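Local coordinates for protein sulfite reductase [ferredoxin] (Mycobacterium tuberculosis, PDB 1ZJ8) that is a siroheme- and [4Fe-4S]-dependent sulfite reductase, probably drawing electrons from ferredoxin to turn sulfite into sulfide for the synthesis of sulfur-containing amino acids and cofactors, at residues 218-227 and 233-241; 257-268 and 303-314. One frame throughout, in Å; residues are numbered along the deposited sequence.

Both contacts reach the same mixed six-stranded sheet and the same siroheme, with centres about 14 Å apart. In contact 1 two parallel strands lie side by side, and their starts face the cofactor; in contact 2 residues 257-268, a loop leading into a strand, pack on the helices at 303-314. They meet where Ile233 CG2 packs against Leu258 CD2 at 3.6 Å and Asn234 O against Ala265 CB at 3.7 Å. Contact 1 brings Lys218, Lys220 and Ile233 to the siroheme, contact 2 Gly257, Leu258 and Ser259. The side chains of Lys218 and Ser259 each lie about 8 Å from the iron-sulfur cluster, nearest atoms.

Contact 1 of 2, residues 218-227 and 233-241; sequences KYKTAISGLQ and INDVAFIGV. With SRM (siroheme), chain E.
In the sheet beside the siroheme pocket, strands 219-224 and 236-241 run parallel, their axes 6° apart, and pair Thr221 with Val236 and Ile223 with Phe238. Ala222 N bonds to Val236 O (3.1 Å) and Ala222 O to Phe238 N (2.9 Å); Ser224 N then bonds to Phe238 O, and Ser224 O to Gly240 N (2.8 Å). At the cofactor end a side chain takes over: Asp235 OD2 accepts Lys220 N, a bond modelled too short for its length to be trusted, and is salt-bridged to Arg301, which is itself hydrogen-bonded to the siroheme. The plane of the Asp235 carboxylate is nearly parallel to that of the Tyr219 ring (7°), Asp235 CB being 3.9 Å from Tyr219 CD1. Val236 CG1 touches both Tyr219 CZ (3.7 Å) and the side chain of Thr221. Ile223 and Phe238 lie side by side, Ile223 CG1 3.8 Å from Phe238 CD1. On the other face, the Asn234 amide, bonded to Arg141, lies by Ala222, Asn234 ND2 to Ala222 CB 3.4 Å. With CG anti to its carbonyl carbon (chi1 -75°) and the chain extended beyond, Lys220 reaches the siroheme carboxylates; its weak bond from NZ to O3C (3.1 Å) is uncertain because NZ is crowded in the model. Strand 176-181 borders 219-224, strand 249-254 borders 236-243, and helix 277-291 covers the face of Tyr219, Val236 and Phe238, where Trp281 bonds to Thr221 OG1.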
loop_
_atom_site.group_PDB
_atom_site.type_symbol
_atom_site.label_atom_id
_atom_site.label_comp_id
_atom_site.label_asym_id
_atom_site.label_seq_id
_atom_site.Cartn_x
_atom_site.Cartn_y
_atom_site.Cartn_z
ATOM N N LYS A 218 11.806 -2.823 6.369
ATOM C CA LYS A 218 10.544 -3.351 5.856
ATOM C C LYS A 218 10.736 -3.957 4.459
ATOM O O LYS A 218 11.618 -3.528 3.694
ATOM C CB LYS A 218 9.457 -2.260 5.851
ATOM C CG LYS A 218 9.685 -1.100 4.893
ATOM C CD LYS A 218 8.441 -0.223 4.738
ATOM C CE LYS A 218 8.428 0.981 5.686
ATOM N NZ LYS A 218 7.119 1.719 5.622
ATOM N N TYR A 219 9.885 -4.941 4.155
ATOM C CA TYR A 219 9.992 -5.787 2.962
ATOM C C TYR A 219 8.617 -6.089 2.364
ATOM O O TYR A 219 7.795 -6.763 2.974
ATOM C CB TYR A 219 10.657 -7.091 3.353
ATOM C CG TYR A 219 11.020 -8.044 2.235
ATOM C CD1 TYR A 219 12.143 -7.837 1.476
ATOM C CD2 TYR A 219 10.279 -9.193 2.004
ATOM C CE1 TYR A 219 12.511 -8.726 0.489
ATOM C CE2 TYR A 219 10.646 -10.095 1.022
ATOM C CZ TYR A 219 11.775 -9.859 0.264
ATOM O OH TYR A 219 12.175 -10.740 -0.724
ATOM N N LYS A 220 8.399 -5.601 1.152
ATOM C CA LYS A 220 7.099 -5.603 0.520
ATOM C C LYS A 220 7.065 -6.568 -0.664
ATOM O O LYS A 220 7.945 -6.535 -1.547
ATOM C CB LYS A 220 6.751 -4.182 0.046
ATOM C CG LYS A 220 6.357 -3.262 1.170
ATOM C CD LYS A 220 6.195 -1.815 0.719
ATOM C CE LYS A 220 5.662 -0.973 1.890
ATOM N NZ LYS A 220 5.796 0.506 1.729
ATOM N N THR A 221 6.004 -7.369 -0.701
ATOM C CA THR A 221 5.874 -8.430 -1.673
ATOM C C THR A 221 4.532 -8.352 -2.427
ATOM O O THR A 221 3.469 -8.065 -1.834
ATOM C CB THR A 221 6.050 -9.797 -0.980
ATOM O OG1 THR A 221 7.385 -9.892 -0.466
ATOM C CG2 THR A 221 5.803 -10.950 -1.934
ATOM N N ALA A 222 4.596 -8.634 -3.734
ATOM C CA ALA A 222 3.415 -8.722 -4.566
ATOM C C ALA A 222 3.407 -9.991 -5.447
ATOM O O ALA A 222 4.382 -10.272 -6.145
ATOM C CB ALA A 222 3.333 -7.498 -5.410
ATOM N N ILE A 223 2.298 -10.741 -5.422
ATOM C CA ILE A 223 2.151 -11.961 -6.236
ATOM C C ILE A 223 0.783 -12.040 -6.950
ATOM O O ILE A 223 -0.241 -12.118 -6.271
ATOM C CB ILE A 223 2.334 -13.214 -5.364
ATOM C CG1 ILE A 223 3.760 -13.270 -4.805
ATOM C CG2 ILE A 223 2.049 -14.477 -6.172
ATOM C CD1 ILE A 223 3.969 -14.362 -3.809
ATOM N N SER A 224 0.773 -12.065 -8.294
ATOM C CA SER A 224 -0.488 -12.091 -9.057
ATOM C C SER A 224 -0.320 -12.581 -10.504
ATOM O O SER A 224 0.695 -12.330 -11.134
ATOM C CB SER A 224 -1.136 -10.689 -9.056
ATOM O OG SER A 224 -2.277 -10.594 -9.905
ATOM N N GLY A 225 -1.340 -13.261 -11.023
ATOM C CA GLY A 225 -1.415 -13.600 -12.441
ATOM C C GLY A 225 -2.034 -12.515 -13.312
ATOM O O GLY A 225 -2.400 -12.777 -14.463
ATOM N N LEU A 226 -2.196 -11.316 -12.742
ATOM C CA LEU A 226 -2.462 -10.061 -13.486
ATOM C C LEU A 226 -1.470 -9.002 -13.004
ATOM O O LEU A 226 -0.908 -9.131 -11.930
ATOM C CB LEU A 226 -3.883 -9.527 -13.214
ATOM C CG LEU A 226 -5.095 -10.244 -13.796
ATOM C CD1 LEU A 226 -6.389 -9.584 -13.306
ATOM C CD2 LEU A 226 -5.028 -10.252 -15.310
ATOM N N GLN A 227 -1.271 -7.946 -13.775
ATOM C CA GLN A 227 -0.503 -6.785 -13.293
ATOM C C GLN A 227 -1.456 -5.789 -12.618
ATOM O O GLN A 227 -1.657 -4.700 -13.140
ATOM C CB GLN A 227 0.229 -6.082 -14.454
ATOM C CG GLN A 227 1.290 -6.911 -15.210
ATOM C CD GLN A 227 1.598 -6.301 -16.595
ATOM O OE1 GLN A 227 2.085 -5.176 -16.684
ATOM N NE2 GLN A 227 1.298 -7.035 -17.662
ATOM N N ILE A 233 7.003 -1.359 -7.939
ATOM C CA ILE A 233 7.497 -0.650 -6.736
ATOM C C ILE A 233 7.483 -1.499 -5.442
ATOM O O ILE A 233 7.487 -0.964 -4.325
ATOM C CB ILE A 233 6.703 0.665 -6.534
ATOM C CG1 ILE A 233 5.189 0.392 -6.377
ATOM C CG2 ILE A 233 6.951 1.620 -7.715
ATOM C CD1 ILE A 233 4.627 0.773 -5.024
ATOM N N ASN A 234 7.466 -2.821 -5.593
ATOM C CA ASN A 234 7.607 -3.748 -4.458
ATOM C C ASN A 234 9.079 -4.252 -4.351
ATOM O O ASN A 234 9.816 -4.238 -5.332
ATOM C CB ASN A 234 6.607 -4.925 -4.616
ATOM C CG ASN A 234 5.169 -4.564 -4.172
ATOM O OD1 ASN A 234 4.850 -4.639 -2.998
ATOM N ND2 ASN A 234 4.298 -4.224 -5.122
ATOM N N ASP A 235 9.509 -4.663 -3.163
ATOM C CA ASP A 235 10.856 -5.218 -2.992
ATOM C C ASP A 235 11.041 -6.473 -3.809
ATOM O O ASP A 235 12.135 -6.743 -4.296
ATOM C CB ASP A 235 11.121 -5.570 -1.535
ATOM C CG ASP A 235 11.135 -4.359 -0.648
ATOM O OD1 ASP A 235 12.133 -3.600 -0.711
ATOM O OD2 ASP A 235 10.144 -4.158 0.098
ATOM N N VAL A 236 9.972 -7.253 -3.930
ATOM C CA VAL A 236 10.005 -8.504 -4.696
ATOM C C VAL A 236 8.620 -8.767 -5.300
ATOM O O VAL A 236 7.605 -8.571 -4.640
ATOM C CB VAL A 236 10.485 -9.724 -3.819
ATOM C CG1 VAL A 236 9.519 -10.020 -2.678
ATOM C CG2 VAL A 236 10.680 -10.977 -4.685
ATOM N N ALA A 237 8.579 -9.191 -6.557
ATOM C CA ALA A 237 7.303 -9.438 -7.222
ATOM C C ALA A 237 7.329 -10.694 -8.104
ATOM O O ALA A 237 8.309 -10.957 -8.816
ATOM C CB ALA A 237 6.890 -8.225 -8.026
ATOM N N PHE A 238 6.257 -11.480 -8.018
ATOM C CA PHE A 238 6.068 -12.642 -8.882
ATOM C C PHE A 238 4.813 -12.383 -9.719
ATOM O O PHE A 238 3.695 -12.423 -9.201
ATOM C CB PHE A 238 5.905 -13.915 -8.049
ATOM C CG PHE A 238 7.110 -14.270 -7.216
ATOM C CD1 PHE A 238 7.378 -13.599 -6.028
ATOM C CD2 PHE A 238 7.952 -15.304 -7.598
ATOM C CE1 PHE A 238 8.488 -13.940 -5.243
ATOM C CE2 PHE A 238 9.048 -15.651 -6.830
ATOM C CZ PHE A 238 9.318 -14.967 -5.645
ATOM N N ILE A 239 4.995 -12.087 -11.000
ATOM C CA ILE A 239 3.881 -11.678 -11.851
ATOM C C ILE A 239 3.717 -12.685 -12.983
ATOM O O ILE A 239 4.680 -13.024 -13.645
ATOM C CB ILE A 239 4.096 -10.237 -12.399
ATOM C CG1 ILE A 239 3.579 -9.123 -11.458
ATOM C CG2 ILE A 239 3.330 -10.057 -13.697
ATOM C CD1 ILE A 239 3.458 -9.420 -9.993
ATOM N N GLY A 240 2.488 -13.157 -13.185
ATOM C CA GLY A 240 2.168 -14.211 -14.163
ATOM C C GLY A 240 2.676 -14.014 -15.583
ATOM O O GLY A 240 2.697 -12.891 -16.085
ATOM N N VAL A 241 3.098 -15.115 -16.215
ATOM C CA VAL A 241 3.395 -15.152 -17.660
ATOM C C VAL A 241 3.473 -16.569 -18.216
ATOM O O VAL A 241 3.905 -17.502 -17.528
ATOM C CB VAL A 241 4.716 -14.436 -18.040
ATOM C CG1 VAL A 241 5.949 -15.248 -17.593
ATOM C CG2 VAL A 241 4.744 -14.152 -19.559
HETATM FE FE SRM E . 3.568 3.543 4.696
HETATM C CHA SRM E . 5.332 4.854 7.311
HETATM C CHB SRM E . 0.747 4.806 5.985
HETATM C CHC SRM E . 1.887 2.251 2.227
HETATM C CHD SRM E . 6.185 4.270 2.560
HETATM N NA SRM E . 3.102 4.444 6.418
HETATM C C1A SRM E . 3.928 4.792 7.430
HETATM C C2A SRM E . 3.217 5.114 8.708
HETATM C CMA SRM E . 3.229 3.915 9.605
HETATM C CDA SRM E . 3.728 6.370 9.357
HETATM C CEA SRM E . 4.623 6.276 10.552
HETATM O O3A SRM E . 5.721 5.724 10.428
HETATM O O4A SRM E . 4.274 6.735 11.649
HETATM C C3A SRM E . 1.847 5.388 8.189
HETATM C CAA SRM E . 0.743 4.890 9.060
HETATM C CBA SRM E . 0.459 6.061 9.963
HETATM C CCA SRM E . -0.984 6.099 10.350
HETATM O O1A SRM E . -1.848 5.831 9.487
HETATM O O2A SRM E . -1.277 6.379 11.537
HETATM C C4A SRM E . 1.883 4.839 6.804
HETATM N NB SRM E . 1.647 3.417 4.295
HETATM C C1B SRM E . 0.583 3.932 4.914
HETATM C C2B SRM E . -0.747 3.479 4.380
HETATM C CMB SRM E . -1.785 3.222 5.435
HETATM C CDB SRM E . -1.252 4.556 3.480
HETATM C CEB SRM E . -2.573 4.362 2.825
HETATM O O3B SRM E . -3.571 5.060 3.107
HETATM O O4B SRM E . -2.646 3.466 1.984
HETATM C C3B SRM E . -0.294 2.268 3.593
HETATM C CAB SRM E . -0.257 1.040 4.465
HETATM C CBB SRM E . -0.402 -0.219 3.666
HETATM C CCB SRM E . -0.130 -1.417 4.530
HETATM O O1B SRM E . -1.051 -2.106 4.960
HETATM O O2B SRM E . 1.018 -1.756 4.802
HETATM C C4B SRM E . 1.144 2.636 3.344
HETATM N NC SRM E . 3.902 3.422 2.796
HETATM C C1C SRM E . 3.172 2.684 1.935
HETATM C C2C SRM E . 3.642 2.725 0.629
HETATM C CDC SRM E . 2.988 2.274 -0.633
HETATM C CEC SRM E . 3.104 0.877 -1.104
HETATM O O3C SRM E . 3.600 0.003 -0.357
HETATM O O4C SRM E . 2.699 0.663 -2.256
HETATM C C3C SRM E . 4.843 3.355 0.758
HETATM C CAC SRM E . 5.679 3.574 -0.460
HETATM C CBC SRM E . 6.351 2.404 -1.147
HETATM C CCC SRM E . 7.611 2.044 -0.380
HETATM O O1C SRM E . 7.536 1.503 0.757
HETATM O O2C SRM E . 8.708 2.334 -0.923
HETATM C C4C SRM E . 5.012 3.705 2.073
HETATM N ND SRM E . 5.504 4.073 4.959
HETATM C C1D SRM E . 6.286 4.480 3.947
HETATM C C2D SRM E . 7.347 5.243 4.470
HETATM C CAD SRM E . 8.704 5.332 3.795
HETATM C CBD SRM E . 9.767 4.354 4.188
HETATM C CCD SRM E . 11.098 4.265 3.500
HETATM O O1D SRM E . 11.342 3.207 2.878
HETATM O O2D SRM E . 11.925 5.215 3.545
HETATM C C3D SRM E . 7.168 5.277 5.843
HETATM C CDD SRM E . 8.246 5.573 6.850
HETATM C CED SRM E . 9.303 4.566 7.246
HETATM O O3D SRM E . 9.200 3.376 6.944
HETATM O O4D SRM E . 10.307 4.909 7.886
HETATM C C4D SRM E . 6.026 4.547 6.131
#

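Contact 2 of 2, residues 257-268 and 303-314; sequences GLSTNPMLAQRV and KFLIKDWGIAKF. With SRM (siroheme), chain E.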
loop_
_atom_site.group_PDB
_atom_site.type_symbol
_atom_site.label_atom_id
_atom_site.label_comp_id
_atom_site.label_asym_id
_atom_site.label_seq_id
_atom_site.Cartn_x
_atom_site.Cartn_y
_atom_site.Cartn_z
ATOM N N GLY A 257 10.714 0.418 -4.817
ATOM C CA GLY A 257 10.403 1.299 -3.682
ATOM C C GLY A 257 10.274 2.747 -4.116
ATOM O O GLY A 257 10.876 3.143 -5.122
ATOM N N LEU A 258 9.468 3.523 -3.395
ATOM C CA LEU A 258 9.337 4.963 -3.658
ATOM C C LEU A 258 9.384 5.724 -2.364
ATOM O O LEU A 258 8.387 5.772 -1.650
ATOM C CB LEU A 258 7.972 5.349 -4.236
ATOM C CG LEU A 258 7.179 4.568 -5.255
ATOM C CD1 LEU A 258 5.721 4.853 -4.981
ATOM C CD2 LEU A 258 7.541 4.982 -6.668
ATOM N N SER A 259 10.468 6.379 -2.035
ATOM C CA SER A 259 10.334 7.284 -0.907
ATOM C C SER A 259 10.880 8.599 -1.383
ATOM O O SER A 259 10.505 9.098 -2.459
ATOM C CB SER A 259 11.032 6.719 0.345
ATOM O OG SER A 259 10.812 7.572 1.470
ATOM N N THR A 260 11.845 9.128 -0.578
ATOM C CA THR A 260 12.605 10.257 -1.024
ATOM C C THR A 260 13.395 9.865 -2.252
ATOM O O THR A 260 13.685 10.713 -3.065
ATOM C CB THR A 260 13.600 10.719 0.035
ATOM O OG1 THR A 260 14.591 9.704 0.203
ATOM C CG2 THR A 260 12.894 10.999 1.394
ATOM N N ASN A 261 13.750 8.589 -2.393
ATOM C CA ASN A 261 14.592 8.142 -3.517
ATOM C C ASN A 261 13.977 6.988 -4.329
ATOM O O ASN A 261 14.289 5.826 -4.087
ATOM C CB ASN A 261 15.989 7.774 -3.007
ATOM C CG ASN A 261 17.071 8.104 -4.013
ATOM O OD1 ASN A 261 16.959 7.763 -5.193
ATOM N ND2 ASN A 261 18.117 8.786 -3.560
ATOM N N PRO A 262 13.124 7.311 -5.320
ATOM C CA PRO A 262 12.327 6.294 -6.004
ATOM C C PRO A 262 13.131 5.458 -6.980
ATOM O O PRO A 262 14.052 5.969 -7.595
ATOM C CB PRO A 262 11.297 7.130 -6.778
ATOM C CG PRO A 262 12.010 8.382 -7.094
ATOM C CD PRO A 262 12.884 8.654 -5.886
ATOM N N MET A 263 12.753 4.192 -7.134
ATOM C CA MET A 263 13.433 3.267 -8.046
ATOM C C MET A 263 12.495 2.131 -8.486
ATOM O O MET A 263 11.881 1.453 -7.644
ATOM C CB MET A 263 14.648 2.637 -7.368
ATOM C CG MET A 263 15.794 3.573 -7.038
ATOM S SD MET A 263 17.203 2.700 -6.280
ATOM C CE MET A 263 17.491 1.406 -7.538
ATOM N N LEU A 264 12.409 1.916 -9.799
ATOM C CA LEU A 264 11.629 0.806 -10.350
ATOM C C LEU A 264 12.313 -0.552 -10.126
ATOM O O LEU A 264 13.489 -0.737 -10.448
ATOM C CB LEU A 264 11.397 1.001 -11.857
ATOM C CG LEU A 264 10.558 2.193 -12.297
ATOM C CD1 LEU A 264 10.573 2.305 -13.809
ATOM C CD2 LEU A 264 9.141 2.082 -11.761
ATOM N N ALA A 265 11.563 -1.508 -9.599
ATOM C CA ALA A 265 12.029 -2.886 -9.544
ATOM C C ALA A 265 12.246 -3.405 -10.965
ATOM O O ALA A 265 11.578 -2.980 -11.907
ATOM C CB ALA A 265 11.041 -3.780 -8.766
ATOM N N GLN A 266 13.207 -4.323 -11.095
ATOM C CA GLN A 266 13.721 -4.772 -12.395
ATOM C C GLN A 266 13.675 -6.300 -12.526
ATOM O O GLN A 266 13.883 -7.020 -11.558
ATOM C CB GLN A 266 15.159 -4.299 -12.561
ATOM C CG GLN A 266 15.423 -2.908 -11.978
ATOM C CD GLN A 266 16.895 -2.641 -11.822
ATOM O OE1 GLN A 266 17.638 -2.547 -12.818
ATOM N NE2 GLN A 266 17.342 -2.546 -10.562
ATOM N N ARG A 267 13.421 -6.767 -13.743
ATOM C CA ARG A 267 13.336 -8.181 -14.039
ATOM C C ARG A 267 14.642 -8.924 -13.780
ATOM O O ARG A 267 15.690 -8.580 -14.305
ATOM C CB ARG A 267 12.971 -8.379 -15.508
ATOM C CG ARG A 267 11.635 -7.793 -15.890
ATOM C CD ARG A 267 11.022 -8.471 -17.092
ATOM N NE ARG A 267 11.079 -9.935 -16.972
ATOM C CZ ARG A 267 11.816 -10.743 -17.739
ATOM N NH1 ARG A 267 12.599 -10.261 -18.692
ATOM N NH2 ARG A 267 11.787 -12.053 -17.541
ATOM N N VAL A 268 14.555 -9.991 -13.006
ATOM C CA VAL A 268 15.683 -10.880 -12.807
ATOM C C VAL A 268 15.956 -11.694 -14.088
ATOM O O VAL A 268 17.056 -12.222 -14.270
ATOM C CB VAL A 268 15.415 -11.804 -11.609
ATOM C CG1 VAL A 268 16.558 -12.805 -11.430
ATOM C CG2 VAL A 268 15.192 -10.960 -10.329
ATOM N N LYS A 303 16.147 -1.890 -2.480
ATOM C CA LYS A 303 16.367 -1.118 -3.719
ATOM C C LYS A 303 17.821 -0.616 -3.881
ATOM O O LYS A 303 18.357 -0.577 -4.990
ATOM C CB LYS A 303 15.355 0.055 -3.820
ATOM C CG LYS A 303 15.331 1.024 -2.622
ATOM C CD LYS A 303 14.352 2.200 -2.855
ATOM C CE LYS A 303 14.691 3.427 -1.988
ATOM N NZ LYS A 303 13.721 4.546 -2.090
ATOM N N PHE A 304 18.440 -0.244 -2.763
ATOM C CA PHE A 304 19.800 0.303 -2.748
ATOM C C PHE A 304 20.859 -0.778 -3.104
ATOM O O PHE A 304 21.705 -0.587 -4.016
ATOM C CB PHE A 304 20.093 0.933 -1.361
ATOM C CG PHE A 304 19.285 2.190 -1.065
ATOM C CD1 PHE A 304 19.522 3.372 -1.760
ATOM C CD2 PHE A 304 18.302 2.192 -0.074
ATOM C CE1 PHE A 304 18.783 4.522 -1.492
ATOM C CE2 PHE A 304 17.558 3.356 0.206
ATOM C CZ PHE A 304 17.797 4.512 -0.507
ATOM N N LEU A 305 20.798 -1.899 -2.378
ATOM C CA LEU A 305 21.624 -3.078 -2.645
ATOM C C LEU A 305 21.566 -3.471 -4.110
ATOM O O LEU A 305 22.592 -3.806 -4.720
ATOM C CB LEU A 305 21.130 -4.252 -1.790
ATOM C CG LEU A 305 21.970 -5.534 -1.691
ATOM C CD1 LEU A 305 23.383 -5.228 -1.200
ATOM C CD2 LEU A 305 21.291 -6.557 -0.764
ATOM N N ILE A 306 20.353 -3.425 -4.663
ATOM C CA ILE A 306 20.115 -3.755 -6.073
ATOM C C ILE A 306 20.672 -2.681 -6.986
ATOM O O ILE A 306 21.111 -2.982 -8.093
ATOM C CB ILE A 306 18.615 -3.923 -6.395
ATOM C CG1 ILE A 306 17.958 -4.966 -5.470
ATOM C CG2 ILE A 306 18.430 -4.282 -7.868
ATOM C CD1 ILE A 306 18.519 -6.375 -5.579
ATOM N N LYS A 307 20.643 -1.425 -6.535
ATOM C CA LYS A 307 21.273 -0.344 -7.307
ATOM C C LYS A 307 22.802 -0.541 -7.405
ATOM O O LYS A 307 23.381 -0.431 -8.485
ATOM C CB LYS A 307 20.969 1.036 -6.730
ATOM C CG LYS A 307 21.042 2.132 -7.785
ATOM C CD LYS A 307 21.567 3.426 -7.201
ATOM C CE LYS A 307 21.376 4.578 -8.164
ATOM N NZ LYS A 307 21.447 5.865 -7.437
ATOM N N ASP A 308 23.435 -0.852 -6.274
ATOM C CA ASP A 308 24.880 -1.060 -6.221
ATOM C C ASP A 308 25.336 -2.297 -7.013
ATOM O O ASP A 308 26.128 -2.169 -7.950
ATOM C CB ASP A 308 25.337 -1.146 -4.756
ATOM C CG ASP A 308 25.260 0.195 -4.051
ATOM O OD1 ASP A 308 25.536 1.218 -4.727
ATOM O OD2 ASP A 308 24.930 0.232 -2.836
ATOM N N TRP A 309 24.820 -3.472 -6.638
ATOM C CA TRP A 309 25.184 -4.757 -7.271
ATOM C C TRP A 309 24.890 -4.869 -8.763
ATOM O O TRP A 309 25.734 -5.323 -9.545
ATOM C CB TRP A 309 24.425 -5.896 -6.601
ATOM C CG TRP A 309 24.967 -6.301 -5.276
ATOM C CD1 TRP A 309 25.871 -5.624 -4.509
ATOM C CD2 TRP A 309 24.612 -7.478 -4.541
ATOM N NE1 TRP A 309 26.115 -6.319 -3.347
ATOM C CE2 TRP A 309 25.349 -7.456 -3.338
ATOM C CE3 TRP A 309 23.743 -8.551 -4.783
ATOM C CZ2 TRP A 309 25.239 -8.463 -2.373
ATOM C CZ3 TRP A 309 23.627 -9.549 -3.818
ATOM C CH2 TRP A 309 24.378 -9.505 -2.636
ATOM N N GLY A 310 23.672 -4.490 -9.142
ATOM C CA GLY A 310 23.129 -4.824 -10.460
ATOM C C GLY A 310 22.448 -6.186 -10.410
ATOM O O GLY A 310 22.766 -7.024 -9.553
ATOM N N ILE A 311 21.509 -6.405 -11.328
ATOM C CA ILE A 311 20.744 -7.662 -11.400
ATOM C C ILE A 311 21.609 -8.921 -11.618
ATOM O O ILE A 311 21.438 -9.907 -10.914
ATOM C CB ILE A 311 19.625 -7.562 -12.489
ATOM C CG1 ILE A 311 18.380 -6.864 -11.920
ATOM C CG2 ILE A 311 19.241 -8.937 -13.047
ATOM C CD1 ILE A 311 17.466 -7.755 -11.056
ATOM N N ALA A 312 22.517 -8.889 -12.590
ATOM C CA ALA A 312 23.425 -10.024 -12.857
ATOM C C ALA A 312 24.103 -10.516 -11.582
ATOM O O ALA A 312 24.012 -11.700 -11.239
ATOM C CB ALA A 312 24.483 -9.647 -13.884
ATOM N N LYS A 313 24.762 -9.605 -10.875
ATOM C CA LYS A 313 25.437 -9.974 -9.643
ATOM C C LYS A 313 24.454 -10.579 -8.602
ATOM O O LYS A 313 24.803 -11.518 -7.868
ATOM C CB LYS A 313 26.214 -8.779 -9.051
ATOM C CG LYS A 313 27.040 -9.192 -7.808
ATOM C CD LYS A 313 27.746 -8.047 -7.075
ATOM C CE LYS A 313 28.291 -8.521 -5.708
ATOM N NZ LYS A 313 29.045 -7.434 -5.008
ATOM N N PHE A 314 23.239 -10.033 -8.540
ATOM C CA PHE A 314 22.237 -10.479 -7.563
ATOM C C PHE A 314 21.716 -11.884 -7.895
ATOM O O PHE A 314 21.626 -12.740 -7.025
ATOM C CB PHE A 314 21.073 -9.476 -7.495
ATOM C CG PHE A 314 19.894 -9.971 -6.706
ATOM C CD1 PHE A 314 19.898 -9.900 -5.309
ATOM C CD2 PHE A 314 18.776 -10.517 -7.362
ATOM C CE1 PHE A 314 18.807 -10.368 -4.576
ATOM C CE2 PHE A 314 17.698 -10.990 -6.649
ATOM C CZ PHE A 314 17.707 -10.921 -5.247
HETATM FE FE SRM E . 3.568 3.543 4.696
HETATM C CHA SRM E . 5.332 4.854 7.311
HETATM C CHB SRM E . 0.747 4.806 5.985
HETATM C CHC SRM E . 1.887 2.251 2.227
HETATM C CHD SRM E . 6.185 4.270 2.560
HETATM N NA SRM E . 3.102 4.444 6.418
HETATM C C1A SRM E . 3.928 4.792 7.430
HETATM C C2A SRM E . 3.217 5.114 8.708
HETATM C CMA SRM E . 3.229 3.915 9.605
HETATM C CDA SRM E . 3.728 6.370 9.357
HETATM C CEA SRM E . 4.623 6.276 10.552
HETATM O O3A SRM E . 5.721 5.724 10.428
HETATM O O4A SRM E . 4.274 6.735 11.649
HETATM C C3A SRM E . 1.847 5.388 8.189
HETATM C CAA SRM E . 0.743 4.890 9.060
HETATM C CBA SRM E . 0.459 6.061 9.963
HETATM C CCA SRM E . -0.984 6.099 10.350
HETATM O O1A SRM E . -1.848 5.831 9.487
HETATM O O2A SRM E . -1.277 6.379 11.537
HETATM C C4A SRM E . 1.883 4.839 6.804
HETATM N NB SRM E . 1.647 3.417 4.295
HETATM C C1B SRM E . 0.583 3.932 4.914
HETATM C C2B SRM E . -0.747 3.479 4.380
HETATM C CMB SRM E . -1.785 3.222 5.435
HETATM C CDB SRM E . -1.252 4.556 3.480
HETATM C CEB SRM E . -2.573 4.362 2.825
HETATM O O3B SRM E . -3.571 5.060 3.107
HETATM O O4B SRM E . -2.646 3.466 1.984
HETATM C C3B SRM E . -0.294 2.268 3.593
HETATM C CAB SRM E . -0.257 1.040 4.465
HETATM C CBB SRM E . -0.402 -0.219 3.666
HETATM C CCB SRM E . -0.130 -1.417 4.530
HETATM O O1B SRM E . -1.051 -2.106 4.960
HETATM O O2B SRM E . 1.018 -1.756 4.802
HETATM C C4B SRM E . 1.144 2.636 3.344
HETATM N NC SRM E . 3.902 3.422 2.796
HETATM C C1C SRM E . 3.172 2.684 1.935
HETATM C C2C SRM E . 3.642 2.725 0.629
HETATM C CDC SRM E . 2.988 2.274 -0.633
HETATM C CEC SRM E . 3.104 0.877 -1.104
HETATM O O3C SRM E . 3.600 0.003 -0.357
HETATM O O4C SRM E . 2.699 0.663 -2.256
HETATM C C3C SRM E . 4.843 3.355 0.758
HETATM C CAC SRM E . 5.679 3.574 -0.460
HETATM C CBC SRM E . 6.351 2.404 -1.147
HETATM C CCC SRM E . 7.611 2.044 -0.380
HETATM O O1C SRM E . 7.536 1.503 0.757
HETATM O O2C SRM E . 8.708 2.334 -0.923
HETATM C C4C SRM E . 5.012 3.705 2.073
HETATM N ND SRM E . 5.504 4.073 4.959
HETATM C C1D SRM E . 6.286 4.480 3.947
HETATM C C2D SRM E . 7.347 5.243 4.470
HETATM C CAD SRM E . 8.704 5.332 3.795
HETATM C CBD SRM E . 9.767 4.354 4.188
HETATM C CCD SRM E . 11.098 4.265 3.500
HETATM O O1D SRM E . 11.342 3.207 2.878
HETATM O O2D SRM E . 11.925 5.215 3.545
HETATM C C3D SRM E . 7.168 5.277 5.843
HETATM C CDD SRM E . 8.246 5.573 6.850
HETATM C CED SRM E . 9.303 4.566 7.246
HETATM O O3D SRM E . 9.200 3.376 6.944
HETATM O O4D SRM E . 10.307 4.909 7.886
HETATM C C4D SRM E . 6.026 4.547 6.131
#
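The polar link is Lys303 to Asn261: NZ donates to the backbone O, although the modelled separation is too short to be relied on. Lys303 CG sits between its backbone N and carbonyl carbon (chi1 55°), and the extended chain beyond carries NZ past Gly257, whose CA is 4.1 Å from Lys303 CD, into the loop. Gly257 and Met263 close that loop with two reciprocal backbone bonds. Polar bonds also reach the siroheme: Leu258 N donates to carboxylate oxygen O2C (2.8 Å, 154° at the hydrogen), and Ser259 OG bonds weakly to O2D. The loop is thus part of the siroheme pocket and leads into strand 266-272, whose start packs against two helices, 302-309 and 311-323, separated at Gly310, where phi is positive (87°). The other contacts are van der Waals. Met263, bent at its last torsion, lays CE by Lys303 O (3.3 Å) and crosses Lys307 at about a right angle, Met263 CE to Lys307 CB 3.6 Å. The Gln266 and Ile306 side chains run antiparallel alongside one another, Gln266 NE2 3.4 Å from Ile306 CG2. Farther along, Val268 CG2 meets Ile311 CD1 at 4.0 Å and the edge of the Phe314 ring, while Ile306 CD1 lies over a face of that ring.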